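Local coordinates for intracellular serine protease (Bacillus licheniformis, PDB 4ZOQ) that cleaves peptide bonds sequence-specifically as the lanthipeptide protease LicP, a subtilase-family serine protease whose N-terminal prodomain (chain A) packs against its catalytic domain (chain B), at the interface of chains A and B. Residues are numbered along the deposited sequence; one frame, centred on the assembly and turned at random. Chains: chain A, Intracellular serine protease; chain B, Intracellular serine protease.

Contact 1: the interface of chains A and B. Residues chain A 58, 61, 63; chain B 117, 120, 151, 154.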
loop_
_atom_site.group_PDB
_atom_site.type_symbol
_atom_site.label_atom_id
_atom_site.label_comp_id
_atom_site.label_asym_id
_atom_site.label_seq_id
_atom_site.Cartn_x
_atom_site.Cartn_y
_atom_site.Cartn_z
ATOM N N ILE A 58 -0.523 -20.406 4.863
ATOM C CA ILE A 58 0.282 -19.322 5.404
ATOM C C ILE A 58 0.460 -19.603 6.879
ATOM O O ILE A 58 -0.420 -19.301 7.690
ATOM C CB ILE A 58 -0.367 -17.916 5.164
ATOM C CG1 ILE A 58 -0.675 -17.707 3.686
ATOM C CG2 ILE A 58 0.557 -16.783 5.638
ATOM C CD1 ILE A 58 -1.597 -16.538 3.415
ATOM N N ILE A 61 -0.298 -17.395 10.220
ATOM C CA ILE A 61 -1.669 -16.970 10.489
ATOM C C ILE A 61 -2.665 -18.131 10.352
ATOM O O ILE A 61 -3.870 -17.948 10.552
ATOM C CB ILE A 61 -2.079 -15.758 9.591
ATOM C CG1 ILE A 61 -1.975 -16.082 8.109
ATOM C CG2 ILE A 61 -1.230 -14.512 9.941
ATOM C CD1 ILE A 61 -2.579 -14.996 7.248
ATOM N N PHE A 63 -3.888 -19.838 7.791
ATOM C CA PHE A 63 -4.885 -19.587 6.769
ATOM C C PHE A 63 -4.463 -20.247 5.466
ATOM O O PHE A 63 -3.367 -20.005 4.950
ATOM C CB PHE A 63 -5.079 -18.064 6.619
ATOM C CG PHE A 63 -6.227 -17.664 5.730
ATOM C CD1 PHE A 63 -7.527 -18.029 6.028
ATOM C CD2 PHE A 63 -5.999 -16.877 4.604
ATOM C CE1 PHE A 63 -8.576 -17.651 5.210
ATOM C CE2 PHE A 63 -7.051 -16.492 3.786
ATOM C CZ PHE A 63 -8.343 -16.883 4.095
ATOM N N TYR B 117 -6.103 -13.301 -0.122
ATOM C CA TYR B 117 -5.219 -14.354 0.361
ATOM C C TYR B 117 -3.776 -14.043 -0.013
ATOM O O TYR B 117 -2.870 -14.153 0.815
ATOM C CB TYR B 117 -5.633 -15.712 -0.222
ATOM C CG TYR B 117 -4.705 -16.852 0.132
ATOM C CD1 TYR B 117 -4.817 -17.502 1.351
ATOM C CD2 TYR B 117 -3.682 -17.248 -0.735
ATOM C CE1 TYR B 117 -3.971 -18.535 1.690
ATOM C CE2 TYR B 117 -2.819 -18.292 -0.399
ATOM C CZ TYR B 117 -2.973 -18.925 0.821
ATOM O OH TYR B 117 -2.136 -19.956 1.198
ATOM N N MET B 120 -2.278 -11.218 2.137
ATOM C CA MET B 120 -1.865 -11.706 3.453
ATOM C C MET B 120 -0.535 -12.454 3.364
ATOM O O MET B 120 0.363 -12.239 4.184
ATOM C CB MET B 120 -2.927 -12.635 4.049
ATOM C CG MET B 120 -4.276 -12.006 4.190
ATOM S SD MET B 120 -5.431 -13.017 5.157
ATOM C CE MET B 120 -6.952 -12.643 4.272
ATOM N N LEU B 151 -12.602 -14.002 6.767
ATOM C CA LEU B 151 -11.600 -13.301 5.964
ATOM C C LEU B 151 -10.979 -12.144 6.757
ATOM O O LEU B 151 -9.760 -11.935 6.714
ATOM C CB LEU B 151 -12.211 -12.779 4.659
ATOM C CG LEU B 151 -11.244 -12.179 3.638
ATOM C CD1 LEU B 151 -10.385 -13.253 3.044
ATOM C CD2 LEU B 151 -11.990 -11.414 2.535
ATOM N N ALA B 154 -8.722 -13.494 9.496
ATOM C CA ALA B 154 -7.461 -13.927 8.916
ATOM C C ALA B 154 -6.575 -12.732 8.666
ATOM O O ALA B 154 -5.372 -12.724 8.964
ATOM C CB ALA B 154 -7.709 -14.678 7.596
#
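A:Phe63 of the prodomain inserts its ring between two helices of the catalytic domain, 116-128 and 146-164, as the aromatic plug of an apolar interface. Two CH-pi contacts join the sides. The methyl CB of B:Ala154 sits over the centre of the phenyl face, 3.8 Å from the ring centroid of A:Phe63. In the second, A:Ile58 lays its terminal methyl CD1 on the face of B:Tyr117, displaced toward the rim and 3.5 Å from CE1 of that phenol ring. The aromatic pair itself is not stacked: A:Phe63 CE2 lies in the plane of the B:Tyr117 ring, 3.5 Å from its CD1, while the two side chains run past each other in opposite directions. CG of A:Phe63 points away from its own backbone N (chi1 -172°), which carries the ring across to the helices. Aliphatic packing fills in around the ring. B:Met120 crosses both A:Phe63 and A:Ile61 at about a right angle, and its thioether bends at chi3 (-145°) to bring the methyl CE to 3.9 Å from A:Phe63 CE2. B:Leu151 borders the far end of the phenyl ring more loosely. From A:Ile61, the delta-methyl CD1 meets B:Met120 CB at 4.0 Å.

Contact 2: the interface of chains A and B. Residues chain A 34-35, 61, 63, 87; chain B 150, 153-154, 157.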
loop_
_atom_site.group_PDB
_atom_site.type_symbol
_atom_site.label_atom_id
_atom_site.label_comp_id
_atom_site.label_asym_id
_atom_site.label_seq_id
_atom_site.Cartn_x
_atom_site.Cartn_y
_atom_site.Cartn_z
ATOM N N LEU A 34 -9.384 -21.229 7.801
ATOM C CA LEU A 34 -8.696 -20.556 8.868
ATOM C C LEU A 34 -8.686 -21.474 10.093
ATOM O O LEU A 34 -9.737 -21.782 10.645
ATOM C CB LEU A 34 -9.343 -19.203 9.180
ATOM C CG LEU A 34 -8.540 -18.466 10.245
ATOM C CD1 LEU A 34 -7.120 -18.200 9.736
ATOM C CD2 LEU A 34 -9.220 -17.160 10.643
ATOM N N LEU A 35 -7.513 -21.977 10.476
ATOM C CA LEU A 35 -7.402 -22.801 11.683
ATOM C C LEU A 35 -7.631 -21.965 12.939
ATOM O O LEU A 35 -7.263 -20.797 12.995
ATOM C CB LEU A 35 -6.018 -23.475 11.759
ATOM C CG LEU A 35 -5.493 -24.310 10.591
ATOM C CD1 LEU A 35 -3.999 -24.497 10.697
ATOM C CD2 LEU A 35 -6.164 -25.666 10.573
ATOM N N ILE A 61 -0.298 -17.395 10.220
ATOM C CA ILE A 61 -1.669 -16.970 10.489
ATOM C C ILE A 61 -2.665 -18.131 10.352
ATOM O O ILE A 61 -3.870 -17.948 10.552
ATOM C CB ILE A 61 -2.079 -15.758 9.591
ATOM C CG1 ILE A 61 -1.975 -16.082 8.109
ATOM C CG2 ILE A 61 -1.230 -14.512 9.941
ATOM C CD1 ILE A 61 -2.579 -14.996 7.248
ATOM N N PHE A 63 -3.888 -19.838 7.791
ATOM C CA PHE A 63 -4.885 -19.587 6.769
ATOM C C PHE A 63 -4.463 -20.247 5.466
ATOM O O PHE A 63 -3.367 -20.005 4.950
ATOM C CB PHE A 63 -5.079 -18.064 6.619
ATOM C CG PHE A 63 -6.227 -17.664 5.730
ATOM C CD1 PHE A 63 -7.527 -18.029 6.028
ATOM C CD2 PHE A 63 -5.999 -16.877 4.604
ATOM C CE1 PHE A 63 -8.576 -17.651 5.210
ATOM C CE2 PHE A 63 -7.051 -16.492 3.786
ATOM C CZ PHE A 63 -8.343 -16.883 4.095
ATOM N N ASP A 87 -12.547 -22.793 10.274
ATOM C CA ASP A 87 -13.726 -22.250 9.586
ATOM C C ASP A 87 -13.397 -22.241 8.097
ATOM O O ASP A 87 -12.242 -22.043 7.726
ATOM C CB ASP A 87 -14.094 -20.839 10.089
ATOM C CG ASP A 87 -14.255 -20.769 11.604
ATOM O OD1 ASP A 87 -14.554 -21.805 12.233
ATOM O OD2 ASP A 87 -14.059 -19.683 12.184
ATOM N N VAL B 150 -14.607 -14.246 8.666
ATOM C CA VAL B 150 -13.469 -15.151 8.720
ATOM C C VAL B 150 -12.300 -14.546 7.945
ATOM O O VAL B 150 -11.154 -14.563 8.409
ATOM C CB VAL B 150 -13.821 -16.549 8.158
ATOM C CG1 VAL B 150 -12.557 -17.349 7.929
ATOM C CG2 VAL B 150 -14.720 -17.288 9.144
ATOM N N LYS B 153 -10.892 -11.869 10.004
ATOM C CA LYS B 153 -10.184 -12.483 11.121
ATOM C C LYS B 153 -8.788 -12.916 10.690
ATOM O O LYS B 153 -7.797 -12.733 11.416
ATOM C CB LYS B 153 -10.978 -13.684 11.632
ATOM C CG LYS B 153 -10.361 -14.443 12.784
ATOM C CD LYS B 153 -11.307 -15.537 13.224
ATOM C CE LYS B 153 -10.839 -16.243 14.479
ATOM N NZ LYS B 153 -11.772 -17.372 14.761
ATOM N N ALA B 154 -8.722 -13.494 9.496
ATOM C CA ALA B 154 -7.461 -13.927 8.916
ATOM C C ALA B 154 -6.575 -12.732 8.666
ATOM O O ALA B 154 -5.372 -12.724 8.964
ATOM C CB ALA B 154 -7.709 -14.678 7.596
ATOM N N ARG B 157 -4.933 -11.220 11.536
ATOM C CA ARG B 157 -3.797 -11.949 12.079
ATOM C C ARG B 157 -2.537 -11.554 11.346
ATOM O O ARG B 157 -1.495 -11.371 11.961
ATOM C CB ARG B 157 -4.011 -13.455 11.947
ATOM C CG ARG B 157 -5.000 -14.061 12.904
ATOM C CD ARG B 157 -5.049 -15.572 12.702
ATOM N NE ARG B 157 -6.051 -16.207 13.547
ATOM C CZ ARG B 157 -6.276 -17.519 13.592
ATOM N NH1 ARG B 157 -5.592 -18.345 12.811
ATOM N NH2 ARG B 157 -7.201 -18.002 14.414
#
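A:Leu34 forms the apolar centre, its isobutyl group wedged among B:Val150, B:Lys153 and B:Arg157 on one side of helix 146-164. Its methyl CD2 rests on the aliphatic stem of B:Lys153, 3.6 Å from CG, where the extended lysine chain serves as a hydrocarbon surface. The branch carbon CG of A:Leu34 lies above the guanidinium plane of B:Arg157, offset toward its rim. On the flank, CB of A:Asp87 packs against B:Val150 CG2 at 3.7 Å. The methyl CG2 of A:Ile61 touches the base of B:Arg157, 3.6 Å from CB. At the polar rim the arginine, extended from CG to NE, reaches prodomain backbone. Its NH1 and NH2 grip the carbonyl oxygen of A:Leu35 end-on, at 3.0 and 3.1 Å, and NH1 also donates to A:Ile61 O at 2.9 Å (155° at H). That last donor stands 46° above the A:Ile61 carbonyl plane. Anchoring at two separate carbonyls should restrict rotation of the guanidinium. Beside it on the same rim, B:Lys153 NZ and A:Asp87 OD2, 4.1 Å apart, may attract each other without direct contact. Strands 31-35 and 86-89 thus cross over helix 146-164, and the loop before strand 63-67 meets it further along, joining prodomain to protease.

Contact 3: the interface of chains A and B. Residues chain A 88, 90; chain B 146-147.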
loop_
_atom_site.group_PDB
_atom_site.type_symbol
_atom_site.label_atom_id
_atom_site.label_comp_id
_atom_site.label_asym_id
_atom_site.label_seq_id
_atom_site.Cartn_x
_atom_site.Cartn_y
_atom_site.Cartn_z
ATOM N N VAL A 88 -14.400 -22.464 7.251
ATOM C CA VAL A 88 -14.171 -22.655 5.815
ATOM C C VAL A 88 -14.849 -21.582 4.966
ATOM O O VAL A 88 -15.974 -21.194 5.245
ATOM C CB VAL A 88 -14.692 -24.043 5.378
ATOM C CG1 VAL A 88 -14.255 -24.388 3.975
ATOM C CG2 VAL A 88 -14.240 -25.099 6.365
ATOM N N GLU A 90 -16.142 -20.410 1.029
ATOM C CA GLU A 90 -16.491 -20.846 -0.317
ATOM C C GLU A 90 -16.405 -19.694 -1.323
ATOM O O GLU A 90 -15.417 -18.945 -1.358
ATOM C CB GLU A 90 -17.882 -21.489 -0.311
ATOM C CG GLU A 90 -17.886 -22.926 0.259
ATOM C CD GLU A 90 -17.991 -23.007 1.787
ATOM O OE1 GLU A 90 -17.917 -21.958 2.463
ATOM O OE2 GLU A 90 -18.128 -24.135 2.317
ATOM N N ARG B 146 -20.865 -14.442 7.401
ATOM C CA ARG B 146 -20.044 -15.461 8.059
ATOM C C ARG B 146 -18.647 -15.574 7.443
ATOM O O ARG B 146 -17.637 -15.524 8.159
ATOM C CB ARG B 146 -20.725 -16.835 8.019
ATOM C CG ARG B 146 -20.066 -17.840 8.983
ATOM C CD ARG B 146 -20.559 -19.268 8.788
ATOM N NE ARG B 146 -20.518 -19.680 7.379
ATOM C CZ ARG B 146 -19.410 -20.054 6.737
ATOM N NH1 ARG B 146 -18.244 -20.054 7.367
ATOM N NH2 ARG B 146 -19.458 -20.410 5.456
ATOM N N GLU B 147 -18.592 -15.740 6.125
ATOM C CA GLU B 147 -17.319 -15.916 5.444
ATOM C C GLU B 147 -16.509 -14.619 5.386
ATOM O O GLU B 147 -15.267 -14.643 5.296
ATOM C CB GLU B 147 -17.546 -16.415 4.022
ATOM C CG GLU B 147 -18.244 -17.741 3.874
ATOM C CD GLU B 147 -18.408 -18.056 2.415
ATOM O OE1 GLU B 147 -18.376 -17.084 1.634
ATOM O OE2 GLU B 147 -18.513 -19.243 2.040
#
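The backbone N of A:Glu90, the last ordered residue of the prodomain chain, donates a hydrogen bond to the carboxylate oxygen OE2 of B:Glu147 (2.8 Å, 157° at H). The amide reaches that oxygen from well above the carboxylate plane, 62° out of it. The same OE2 also lies 2.8 Å from OE1 of A:Glu90. This contact is doubtful, being plausible only if one acid is protonated, which the structure alone does not show. The two carboxylates are nearly coplanar, whereas the side chains that carry them cross at about a right angle. B:Arg146 provides the neighbouring positive charge. Its NH2 forms salt bridges at 3.7 Å with both A:Glu90 OE1 and B:Glu147 OE2, which probably eases the crowding of acids. The guanidinium stands almost perpendicular to the A:Glu90 carboxylate, whose OE1 lies at its edge and in its plane. NH1 adds a weak hydrogen bond to the carbonyl oxygen of A:Val88, 3.3 Å away. Further out, a bend at chi3 (49°) folds the arginine back toward the prodomain, and a bend at chi2 turns the A:Glu90 carboxylate to the same place. Both protease residues belong to the first turn of helix 146-164, whose N-terminal dipole could further stabilise the acids. The site holds the end of strand 86-89 and the residue after it against the protease, fastening the ordered C-terminal end of the prodomain.

Contacts 1 and 2 are one continuous surface: their C-alpha centres lie about 5 Å apart, and both use A:Ile61, A:Phe63 and B:Ala154. Contact 3 is more peripheral, with its centre about 10 Å from that of contact 2 and 13 Å from that of contact 1. Helix 146-164 runs through all three, helix 116-128 joins it in contact 1, and strand 86-89 links contacts 2 and 3. Prodomain strands docked on two surface helices are typical of subtilases. The centre of contact 1 is about 16 Å from the predicted catalytic B:Asp51, so this docking surface stands apart from the catalytic residues.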